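Local coordinates for probable arylamine n-acetyl transferase (Mycobacterium abscessus, PDB 4GUZ), which probably transfers an acetyl group from acetyl coenzyme A to arylamine substrates, at residues W48-V54 against F216-V222; F97-Q101 against F191-Q196; L233-E237 against E279-E283. All coordinates share one frame; numbering follows the deposited sequence.

Contact 1 of 3, residues W48-V54 against F216-V222; sequences WENLDAV and FSTRAFV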
loop_
_atom_site.group_PDB
_atom_site.type_symbol
_atom_site.label_atom_id
_atom_site.label_comp_id
_atom_site.label_asym_id
_atom_site.label_seq_id
_atom_site.Cartn_x
_atom_site.Cartn_y
_atom_site.Cartn_z
ATOM N N TRP A 48 -7.650 0.705 1.412
ATOM C CA TRP A 48 -6.801 -0.455 1.134
ATOM C C TRP A 48 -7.591 -1.733 1.290
ATOM O O TRP A 48 -8.123 -2.004 2.358
ATOM C CB TRP A 48 -5.550 -0.470 2.030
ATOM C CG TRP A 48 -4.424 -1.311 1.475
ATOM C CD1 TRP A 48 -3.303 -0.855 0.851
ATOM C CD2 TRP A 48 -4.359 -2.752 1.416
ATOM N NE1 TRP A 48 -2.500 -1.910 0.486
ATOM C CE2 TRP A 48 -3.154 -3.089 0.762
ATOM C CE3 TRP A 48 -5.199 -3.794 1.859
ATOM C CZ2 TRP A 48 -2.757 -4.416 0.560
ATOM C CZ3 TRP A 48 -4.825 -5.109 1.619
ATOM C CH2 TRP A 48 -3.606 -5.410 0.997
ATOM N N GLU A 49 -7.676 -2.523 0.212
ATOM C CA GLU A 49 -8.405 -3.800 0.184
ATOM C C GLU A 49 -8.034 -4.602 -1.060
ATOM O O GLU A 49 -7.504 -4.040 -2.016
ATOM C CB GLU A 49 -9.927 -3.563 0.246
ATOM C CG GLU A 49 -10.396 -2.592 -0.815
ATOM C CD GLU A 49 -11.547 -3.032 -1.693
ATOM O OE1 GLU A 49 -11.507 -4.165 -2.219
ATOM O OE2 GLU A 49 -12.469 -2.211 -1.896
ATOM N N ASN A 50 -8.358 -5.901 -1.059
ATOM C CA ASN A 50 -8.059 -6.847 -2.146
ATOM C C ASN A 50 -9.327 -7.560 -2.644
ATOM O O ASN A 50 -9.209 -8.667 -3.189
ATOM C CB ASN A 50 -7.081 -7.918 -1.601
ATOM C CG ASN A 50 -7.742 -8.870 -0.605
ATOM O OD1 ASN A 50 -8.729 -8.530 0.078
ATOM N ND2 ASN A 50 -7.283 -10.115 -0.572
ATOM N N LEU A 51 -10.533 -6.975 -2.415
ATOM C CA LEU A 51 -11.792 -7.665 -2.689
ATOM C C LEU A 51 -12.003 -8.024 -4.163
ATOM O O LEU A 51 -12.686 -9.008 -4.422
ATOM C CB LEU A 51 -13.023 -6.928 -2.121
ATOM C CG LEU A 51 -13.004 -6.691 -0.584
ATOM C CD1 LEU A 51 -14.156 -5.774 -0.124
ATOM C CD2 LEU A 51 -13.000 -7.993 0.186
ATOM N N ASP A 52 -11.347 -7.316 -5.111
ATOM C CA ASP A 52 -11.420 -7.660 -6.524
ATOM C C ASP A 52 -10.728 -8.980 -6.784
ATOM O O ASP A 52 -11.227 -9.770 -7.594
ATOM C CB ASP A 52 -10.821 -6.548 -7.389
ATOM C CG ASP A 52 -11.760 -5.388 -7.630
ATOM O OD1 ASP A 52 -12.916 -5.435 -7.129
ATOM O OD2 ASP A 52 -11.335 -4.414 -8.270
ATOM N N ALA A 53 -9.608 -9.249 -6.088
ATOM C CA ALA A 53 -8.856 -10.504 -6.234
ATOM C C ALA A 53 -9.609 -11.657 -5.607
ATOM O O ALA A 53 -9.636 -12.759 -6.172
ATOM C CB ALA A 53 -7.468 -10.379 -5.606
ATOM N N VAL A 54 -10.251 -11.402 -4.450
ATOM C CA VAL A 54 -11.016 -12.431 -3.750
ATOM C C VAL A 54 -12.257 -12.815 -4.571
ATOM O O VAL A 54 -12.560 -14.002 -4.662
ATOM C CB VAL A 54 -11.387 -11.995 -2.307
ATOM C CG1 VAL A 54 -12.140 -13.098 -1.567
ATOM C CG2 VAL A 54 -10.132 -11.593 -1.526
ATOM N N PHE A 216 -3.288 -13.082 -0.825
ATOM C CA PHE A 216 -4.279 -12.063 -1.181
ATOM C C PHE A 216 -5.249 -12.516 -2.300
ATOM O O PHE A 216 -6.207 -11.794 -2.589
ATOM C CB PHE A 216 -3.583 -10.736 -1.580
ATOM C CG PHE A 216 -2.774 -10.039 -0.499
ATOM C CD1 PHE A 216 -3.153 -10.113 0.839
ATOM C CD2 PHE A 216 -1.679 -9.249 -0.827
ATOM C CE1 PHE A 216 -2.416 -9.456 1.834
ATOM C CE2 PHE A 216 -0.951 -8.579 0.166
ATOM C CZ PHE A 216 -1.320 -8.692 1.491
ATOM N N SER A 217 -5.038 -13.704 -2.905
ATOM C CA SER A 217 -5.910 -14.160 -3.990
ATOM C C SER A 217 -7.246 -14.740 -3.516
ATOM O O SER A 217 -8.247 -14.592 -4.223
ATOM C CB SER A 217 -5.201 -15.200 -4.858
ATOM O OG SER A 217 -4.931 -16.401 -4.155
ATOM N N THR A 218 -7.269 -15.429 -2.355
ATOM C CA THR A 218 -8.488 -16.117 -1.932
ATOM C C THR A 218 -9.220 -15.519 -0.722
ATOM O O THR A 218 -10.431 -15.727 -0.620
ATOM C CB THR A 218 -8.187 -17.602 -1.661
ATOM O OG1 THR A 218 -7.021 -17.723 -0.840
ATOM C CG2 THR A 218 -8.003 -18.405 -2.958
ATOM N N ARG A 219 -8.528 -14.827 0.203
ATOM C CA ARG A 219 -9.224 -14.350 1.405
ATOM C C ARG A 219 -9.111 -12.843 1.602
ATOM O O ARG A 219 -8.052 -12.277 1.367
ATOM C CB ARG A 219 -8.693 -15.088 2.629
ATOM C CG ARG A 219 -9.074 -16.579 2.625
ATOM C CD ARG A 219 -8.130 -17.424 3.448
ATOM N NE ARG A 219 -7.969 -16.919 4.813
ATOM C CZ ARG A 219 -8.697 -17.300 5.854
ATOM N NH1 ARG A 219 -9.670 -18.190 5.702
ATOM N NH2 ARG A 219 -8.458 -16.797 7.059
ATOM N N ALA A 220 -10.227 -12.205 2.029
ATOM C CA ALA A 220 -10.353 -10.765 2.250
ATOM C C ALA A 220 -9.277 -10.223 3.195
ATOM O O ALA A 220 -8.988 -10.821 4.222
ATOM C CB ALA A 220 -11.735 -10.439 2.799
ATOM N N PHE A 221 -8.630 -9.124 2.782
ATOM C CA PHE A 221 -7.626 -8.422 3.578
ATOM C C PHE A 221 -7.880 -6.955 3.358
ATOM O O PHE A 221 -7.801 -6.484 2.225
ATOM C CB PHE A 221 -6.187 -8.828 3.227
ATOM C CG PHE A 221 -5.216 -8.658 4.380
ATOM C CD1 PHE A 221 -5.206 -9.556 5.442
ATOM C CD2 PHE A 221 -4.292 -7.621 4.386
ATOM C CE1 PHE A 221 -4.309 -9.394 6.508
ATOM C CE2 PHE A 221 -3.356 -7.493 5.427
ATOM C CZ PHE A 221 -3.372 -8.377 6.478
ATOM N N VAL A 222 -8.312 -6.267 4.410
ATOM C CA VAL A 222 -8.683 -4.851 4.344
ATOM C C VAL A 222 -7.911 -4.111 5.429
ATOM O O VAL A 222 -7.750 -4.629 6.533
ATOM C CB VAL A 222 -10.226 -4.699 4.472
ATOM C CG1 VAL A 222 -10.649 -3.246 4.376
ATOM C CG2 VAL A 222 -10.952 -5.534 3.408
#

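Contact 2 of 3, residues F97-Q101 against F191-Q196; sequences FYGIQ and FVLEPQ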
loop_
_atom_site.group_PDB
_atom_site.type_symbol
_atom_site.label_atom_id
_atom_site.label_comp_id
_atom_site.label_asym_id
_atom_site.label_seq_id
_atom_site.Cartn_x
_atom_site.Cartn_y
_atom_site.Cartn_z
ATOM N N PHE A 97 11.538 10.319 -10.094
ATOM C CA PHE A 97 11.267 9.111 -9.301
ATOM C C PHE A 97 11.357 7.834 -10.121
ATOM O O PHE A 97 11.360 7.853 -11.357
ATOM C CB PHE A 97 9.860 9.217 -8.651
ATOM C CG PHE A 97 8.715 8.956 -9.605
ATOM C CD1 PHE A 97 8.103 7.706 -9.661
ATOM C CD2 PHE A 97 8.271 9.953 -10.476
ATOM C CE1 PHE A 97 7.076 7.455 -10.569
ATOM C CE2 PHE A 97 7.242 9.701 -11.382
ATOM C CZ PHE A 97 6.649 8.453 -11.421
ATOM N N TYR A 98 11.340 6.704 -9.405
ATOM C CA TYR A 98 11.360 5.385 -10.003
ATOM C C TYR A 98 10.618 4.400 -9.101
ATOM O O TYR A 98 10.414 4.647 -7.905
ATOM C CB TYR A 98 12.802 4.925 -10.309
ATOM C CG TYR A 98 13.743 4.814 -9.131
ATOM C CD1 TYR A 98 14.013 3.583 -8.546
ATOM C CD2 TYR A 98 14.454 5.921 -8.674
ATOM C CE1 TYR A 98 14.926 3.464 -7.495
ATOM C CE2 TYR A 98 15.354 5.818 -7.611
ATOM C CZ TYR A 98 15.599 4.582 -7.035
ATOM O OH TYR A 98 16.486 4.465 -5.986
ATOM N N GLY A 99 10.174 3.330 -9.723
ATOM C CA GLY A 99 9.496 2.238 -9.059
ATOM C C GLY A 99 10.450 1.164 -8.616
ATOM O O GLY A 99 11.513 0.953 -9.220
ATOM N N ILE A 100 10.080 0.491 -7.520
ATOM C CA ILE A 100 10.844 -0.623 -6.984
ATOM C C ILE A 100 9.865 -1.738 -6.571
ATOM O O ILE A 100 8.634 -1.531 -6.568
ATOM C CB ILE A 100 11.798 -0.220 -5.820
ATOM C CG1 ILE A 100 11.011 0.351 -4.617
ATOM C CG2 ILE A 100 12.952 0.689 -6.281
ATOM C CD1 ILE A 100 11.804 0.339 -3.322
ATOM N N GLN A 101 10.426 -2.902 -6.232
ATOM C CA GLN A 101 9.701 -4.067 -5.732
ATOM C C GLN A 101 10.323 -4.551 -4.436
ATOM O O GLN A 101 11.544 -4.633 -4.330
ATOM C CB GLN A 101 9.674 -5.204 -6.769
ATOM C CG GLN A 101 8.737 -4.927 -7.920
ATOM C CD GLN A 101 7.379 -5.521 -7.729
ATOM O OE1 GLN A 101 6.697 -5.270 -6.739
ATOM N NE2 GLN A 101 6.939 -6.281 -8.709
ATOM N N PHE A 191 13.923 -4.785 0.252
ATOM C CA PHE A 191 13.836 -4.245 -1.109
ATOM C C PHE A 191 15.225 -3.939 -1.633
ATOM O O PHE A 191 16.161 -3.793 -0.868
ATOM C CB PHE A 191 12.927 -2.996 -1.204
ATOM C CG PHE A 191 13.326 -1.818 -0.332
ATOM C CD1 PHE A 191 12.860 -1.708 0.967
ATOM C CD2 PHE A 191 14.137 -0.804 -0.831
ATOM C CE1 PHE A 191 13.253 -0.640 1.782
ATOM C CE2 PHE A 191 14.525 0.263 -0.030
ATOM C CZ PHE A 191 14.062 0.354 1.267
ATOM N N VAL A 192 15.329 -3.840 -2.955
ATOM C CA VAL A 192 16.521 -3.445 -3.710
ATOM C C VAL A 192 16.075 -2.276 -4.593
ATOM O O VAL A 192 14.886 -2.163 -4.902
ATOM C CB VAL A 192 17.138 -4.617 -4.509
ATOM C CG1 VAL A 192 17.658 -5.712 -3.567
ATOM C CG2 VAL A 192 16.160 -5.177 -5.528
ATOM N N LEU A 193 17.012 -1.420 -5.003
ATOM C CA LEU A 193 16.663 -0.243 -5.781
ATOM C C LEU A 193 16.590 -0.497 -7.283
ATOM O O LEU A 193 16.420 0.471 -8.022
ATOM C CB LEU A 193 17.653 0.879 -5.501
ATOM C CG LEU A 193 17.786 1.306 -4.017
ATOM C CD1 LEU A 193 18.805 2.424 -3.887
ATOM C CD2 LEU A 193 16.421 1.722 -3.423
ATOM N N GLU A 194 16.681 -1.765 -7.747
ATOM C CA GLU A 194 16.555 -2.045 -9.184
ATOM C C GLU A 194 15.263 -1.415 -9.726
ATOM O O GLU A 194 14.179 -1.724 -9.203
ATOM C CB GLU A 194 16.549 -3.572 -9.460
ATOM C CG GLU A 194 16.736 -3.917 -10.940
ATOM C CD GLU A 194 18.033 -3.407 -11.555
ATOM O OE1 GLU A 194 19.105 -3.571 -10.925
ATOM O OE2 GLU A 194 17.961 -2.764 -12.627
ATOM N N PRO A 195 15.344 -0.517 -10.742
ATOM C CA PRO A 195 14.116 0.123 -11.242
ATOM C C PRO A 195 13.110 -0.871 -11.807
ATOM O O PRO A 195 13.471 -1.835 -12.489
ATOM C CB PRO A 195 14.627 1.096 -12.332
ATOM C CG PRO A 195 16.045 1.350 -11.964
ATOM C CD PRO A 195 16.540 0.036 -11.412
ATOM N N GLN A 196 11.828 -0.635 -11.487
ATOM C CA GLN A 196 10.707 -1.457 -11.931
ATOM C C GLN A 196 9.675 -0.559 -12.567
ATOM O O GLN A 196 9.623 0.624 -12.267
ATOM C CB GLN A 196 10.113 -2.273 -10.757
ATOM C CG GLN A 196 11.114 -3.267 -10.165
ATOM C CD GLN A 196 11.195 -4.530 -10.979
ATOM O OE1 GLN A 196 10.240 -5.304 -11.064
ATOM N NE2 GLN A 196 12.331 -4.744 -11.614
HETATM O O HOH W 1 11.017 2.981 -12.613
HETATM O O HOH W 2 13.422 -3.203 -6.953
#

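Contact 3 of 3, residues L233-E237 against E279-E283; sequences LDHRE and ERLAE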
loop_
_atom_site.group_PDB
_atom_site.type_symbol
_atom_site.label_atom_id
_atom_site.label_comp_id
_atom_site.label_asym_id
_atom_site.label_seq_id
_atom_site.Cartn_x
_atom_site.Cartn_y
_atom_site.Cartn_z
ATOM N N LEU A 233 -8.849 -6.127 8.701
ATOM C CA LEU A 233 -9.793 -7.229 8.605
ATOM C C LEU A 233 -9.055 -8.381 7.918
ATOM O O LEU A 233 -8.629 -8.259 6.764
ATOM C CB LEU A 233 -11.072 -6.821 7.853
ATOM C CG LEU A 233 -12.088 -7.938 7.616
ATOM C CD1 LEU A 233 -12.737 -8.391 8.931
ATOM C CD2 LEU A 233 -13.144 -7.520 6.622
ATOM N N ASP A 234 -8.827 -9.467 8.660
ATOM C CA ASP A 234 -8.114 -10.621 8.143
ATOM C C ASP A 234 -9.182 -11.693 7.925
ATOM O O ASP A 234 -9.547 -12.412 8.859
ATOM C CB ASP A 234 -6.996 -11.043 9.127
ATOM C CG ASP A 234 -6.070 -12.125 8.599
ATOM O OD1 ASP A 234 -6.275 -12.574 7.451
ATOM O OD2 ASP A 234 -5.132 -12.527 9.341
ATOM N N HIS A 235 -9.770 -11.694 6.711
ATOM C CA HIS A 235 -10.877 -12.560 6.278
ATOM C C HIS A 235 -12.132 -12.121 7.063
ATOM O O HIS A 235 -12.725 -11.104 6.692
ATOM C CB HIS A 235 -10.543 -14.063 6.417
ATOM C CG HIS A 235 -11.500 -14.974 5.718
ATOM N ND1 HIS A 235 -11.798 -14.817 4.375
ATOM C CD2 HIS A 235 -12.150 -16.065 6.185
ATOM C CE1 HIS A 235 -12.640 -15.795 4.079
ATOM N NE2 HIS A 235 -12.877 -16.575 5.129
ATOM N N ARG A 236 -12.477 -12.802 8.170
ATOM C CA ARG A 236 -13.622 -12.441 9.025
ATOM C C ARG A 236 -13.154 -11.973 10.426
ATOM O O ARG A 236 -13.978 -11.701 11.299
ATOM C CB ARG A 236 -14.579 -13.644 9.158
ATOM C CG ARG A 236 -15.476 -13.860 7.943
ATOM C CD ARG A 236 -16.164 -15.220 7.971
ATOM N NE ARG A 236 -16.945 -15.440 9.191
ATOM C CZ ARG A 236 -17.685 -16.521 9.432
ATOM N NH1 ARG A 236 -17.767 -17.494 8.531
ATOM N NH2 ARG A 236 -18.359 -16.630 10.570
ATOM N N GLU A 237 -11.837 -11.926 10.652
ATOM C CA GLU A 237 -11.285 -11.527 11.941
ATOM C C GLU A 237 -10.929 -10.060 11.918
ATOM O O GLU A 237 -10.089 -9.648 11.124
ATOM C CB GLU A 237 -10.044 -12.360 12.280
ATOM C CG GLU A 237 -9.670 -12.329 13.753
ATOM C CD GLU A 237 -10.565 -13.103 14.707
ATOM O OE1 GLU A 237 -11.248 -14.056 14.273
ATOM O OE2 GLU A 237 -10.473 -12.837 15.922
ATOM N N GLU A 279 -20.749 -15.396 0.210
ATOM C CA GLU A 279 -20.515 -16.793 -0.175
ATOM C C GLU A 279 -19.074 -17.173 0.127
ATOM O O GLU A 279 -18.845 -18.244 0.692
ATOM C CB GLU A 279 -20.850 -17.040 -1.661
ATOM C CG GLU A 279 -22.342 -17.023 -1.966
ATOM C CD GLU A 279 -22.763 -17.251 -3.409
ATOM O OE1 GLU A 279 -21.942 -17.747 -4.216
ATOM O OE2 GLU A 279 -23.936 -16.950 -3.726
ATOM N N ARG A 280 -18.104 -16.282 -0.205
ATOM C CA ARG A 280 -16.681 -16.499 0.109
ATOM C C ARG A 280 -16.476 -16.544 1.636
ATOM O O ARG A 280 -15.717 -17.377 2.133
ATOM C CB ARG A 280 -15.790 -15.398 -0.505
ATOM C CG ARG A 280 -15.826 -15.285 -2.028
ATOM C CD ARG A 280 -14.931 -16.301 -2.730
ATOM N NE ARG A 280 -14.658 -15.921 -4.120
ATOM C CZ ARG A 280 -15.440 -16.216 -5.157
ATOM N NH1 ARG A 280 -16.564 -16.901 -4.978
ATOM N NH2 ARG A 280 -15.105 -15.824 -6.377
ATOM N N LEU A 281 -17.200 -15.676 2.370
ATOM C CA LEU A 281 -17.147 -15.571 3.831
ATOM C C LEU A 281 -17.822 -16.770 4.541
ATOM O O LEU A 281 -17.312 -17.213 5.568
ATOM C CB LEU A 281 -17.779 -14.249 4.305
ATOM C CG LEU A 281 -17.157 -12.946 3.763
ATOM C CD1 LEU A 281 -18.051 -11.764 4.034
ATOM C CD2 LEU A 281 -15.738 -12.706 4.297
ATOM N N ALA A 282 -18.940 -17.298 4.002
ATOM C CA ALA A 282 -19.654 -18.440 4.598
ATOM C C ALA A 282 -19.033 -19.811 4.226
ATOM O O ALA A 282 -19.441 -20.832 4.791
ATOM C CB ALA A 282 -21.116 -18.413 4.181
ATOM N N GLU A 283 -18.042 -19.821 3.302
ATOM C CA GLU A 283 -17.350 -21.005 2.778
ATOM C C GLU A 283 -16.733 -21.889 3.858
ATOM O O GLU A 283 -16.297 -21.389 4.898
ATOM C CB GLU A 283 -16.244 -20.599 1.794
ATOM C CG GLU A 283 -16.548 -20.949 0.352
ATOM C CD GLU A 283 -15.388 -20.747 -0.605
ATOM O OE1 GLU A 283 -14.306 -21.329 -0.363
ATOM O OE2 GLU A 283 -15.574 -20.038 -1.620
#

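Contact 1 of 3, residues W48-V54 against F216-V222
This is a buried contact built round the side-chain amide of Asn-50, which is clasped by the loop 216-220 and the start of strand 221-226, at the point where strand 48-49 gives way to helix 51-56. Its CG stands between the backbone N and the carbonyl carbon (chi1 71°), which directs the amide at the other segment. OD1 of Asn-50 accepts the N-H of Phe-221, 2.8 Å from its N, from above the carbonyl plane. ND2 of Asn-50 spends its hydrogens on two carbonyls: Arg-219 O at 3.0 Å, reached almost straight (162°) in the amide plane, and Phe-216 O at 2.8 Å on a more bent path. Three bonds thus fix the rotation of a buried amide.

Three aromatic rings gather to one side of the amide. The indole of Trp-48 brings CH2 over a face of Phe-216, 4.0 Å from its CZ, in an edge-to-face pair with planes at 68°. CZ3 of Trp-48 meets the edge of Phe-221, 3.8 Å from CD2, while NE1 bonds to Gly-133 O. Beyond the amide, Val-54 sets CG1 3.3 Å from Thr-218 O, and CG2 lies against the Arg-219 to Ala-220 peptide. The Trp-48 side chain stacks with His-82 and lies near, without touching, Cys-79, His-116 and Asp-131, whose geometry is consistent with the Cys-His-Asp catalytic triad of arylamine N-acetyltransferases.

Contact 2 of 3, residues F97-Q101 against F191-Q196
Tyr-98, Ile-100 and Gln-101 on strand 96-104 meet residues 191-196 of strand 185-196 where the latter swings across, the short segments running at 104° to each other. The close packing lies with Phe-191 and Leu-193. Ile-100 sends CD1 to 3.6 Å from CD2 of Phe-191, and its CG2 rests near the backbone of Val-192 and Leu-193. With CG of Tyr-98 between the backbone N and the carbonyl carbon (chi1 60°), the ring reaches Leu-193: CE1 comes within 3.4 Å of Leu-193 O, and the phenol oxygen sits among the leucine's side-chain carbons while it bonds to Gln-127. Strands 116-123 and 126-130 pack on Ile-100 and Phe-191 through Met-118 and Leu-129.

Against this apolar packing the backbone pairing is sparse. A single direct bond crosses, from Gln-196 N to Gly-99 O at 2.8 Å, the donor well above the carbonyl plane; at Gln-101 and Val-192 the strands stand wider, their CA atoms 7.1 Å apart. Two waters bridge the backbones: one takes the N-H of Gly-99 and gives to Gln-196 O, and another takes the N-H of Gln-101 and donates to both Val-192 O and Glu-194 O. The two glutamines cross at about a right angle, Gln-101 CG 3.5 Å from Gln-196 OE1, without bonding to each other; Gln-101 OE1 turns to the hydroxyl of Tyr-80. Strands 96-104 and 185-196 are neighbours in the eight-stranded antiparallel sheet of the arylamine N-acetyltransferase fold, here crossing steeply with water between them.

Contact 3 of 3, residues L233-E237 against E279-E283
The type II' beta turn from Asp-234 to Glu-237, which links strands 229-234 and 237-242, meets the last turn of helix 271-282 through its two central residues, His-235 and Arg-236. Arg-236 does the gripping. Its chain runs out past Leu-281, with CG 3.8 Å from the leucine CD2, and then bends at chi3 (56°), bringing the guanidinium round to the helix backbone. NH1 of Arg-236 donates to Leu-281 O at 3.0 Å and 149°, tilted from the carbonyl plane. The aliphatic part of the arginine is close as well: CD of Arg-236 lies 3.3 Å from Leu-281 O. NE of Arg-236 bonds to Leu-252 O, so a single side chain ties this hairpin turn both to the C-terminal helix and to the segment following strand 246-251.

His-235 has a lighter role: its CE1 approaches Arg-280 O edge-on at 4.0 Å, with no hydrogen bond between them. Its positive phi of 69° suits the first central position of a II' turn. Leu-281 is the buried member of the group, its side chain also touching Val-257 of helix 254-263.

In the fold
Contacts 1 and 3 are neighbours, their centres about 10 Å apart, and share the five-stranded antiparallel sheet: strands 221-226 and 229-234 pair side by side, with Ala-220 O to His-235 N at 2.8 Å joining the two contacts. Helix 271-282 links them again, since NE of Arg-280 in contact 3 bonds to Val-54 O in contact 1. Contact 2 belongs to the other, eight-stranded sheet, its centre about 24 Å from that of contact 1 and about 34 Å from that of contact 3, on the opposite side of the chain's centre from the latter. Along the sequence, contact 1 brackets both strands of contact 2, and contact 3 follows. Through contact 1 an early piece of chain supplies the edge strand 48-49 of a sheet otherwise built from residues 221-251.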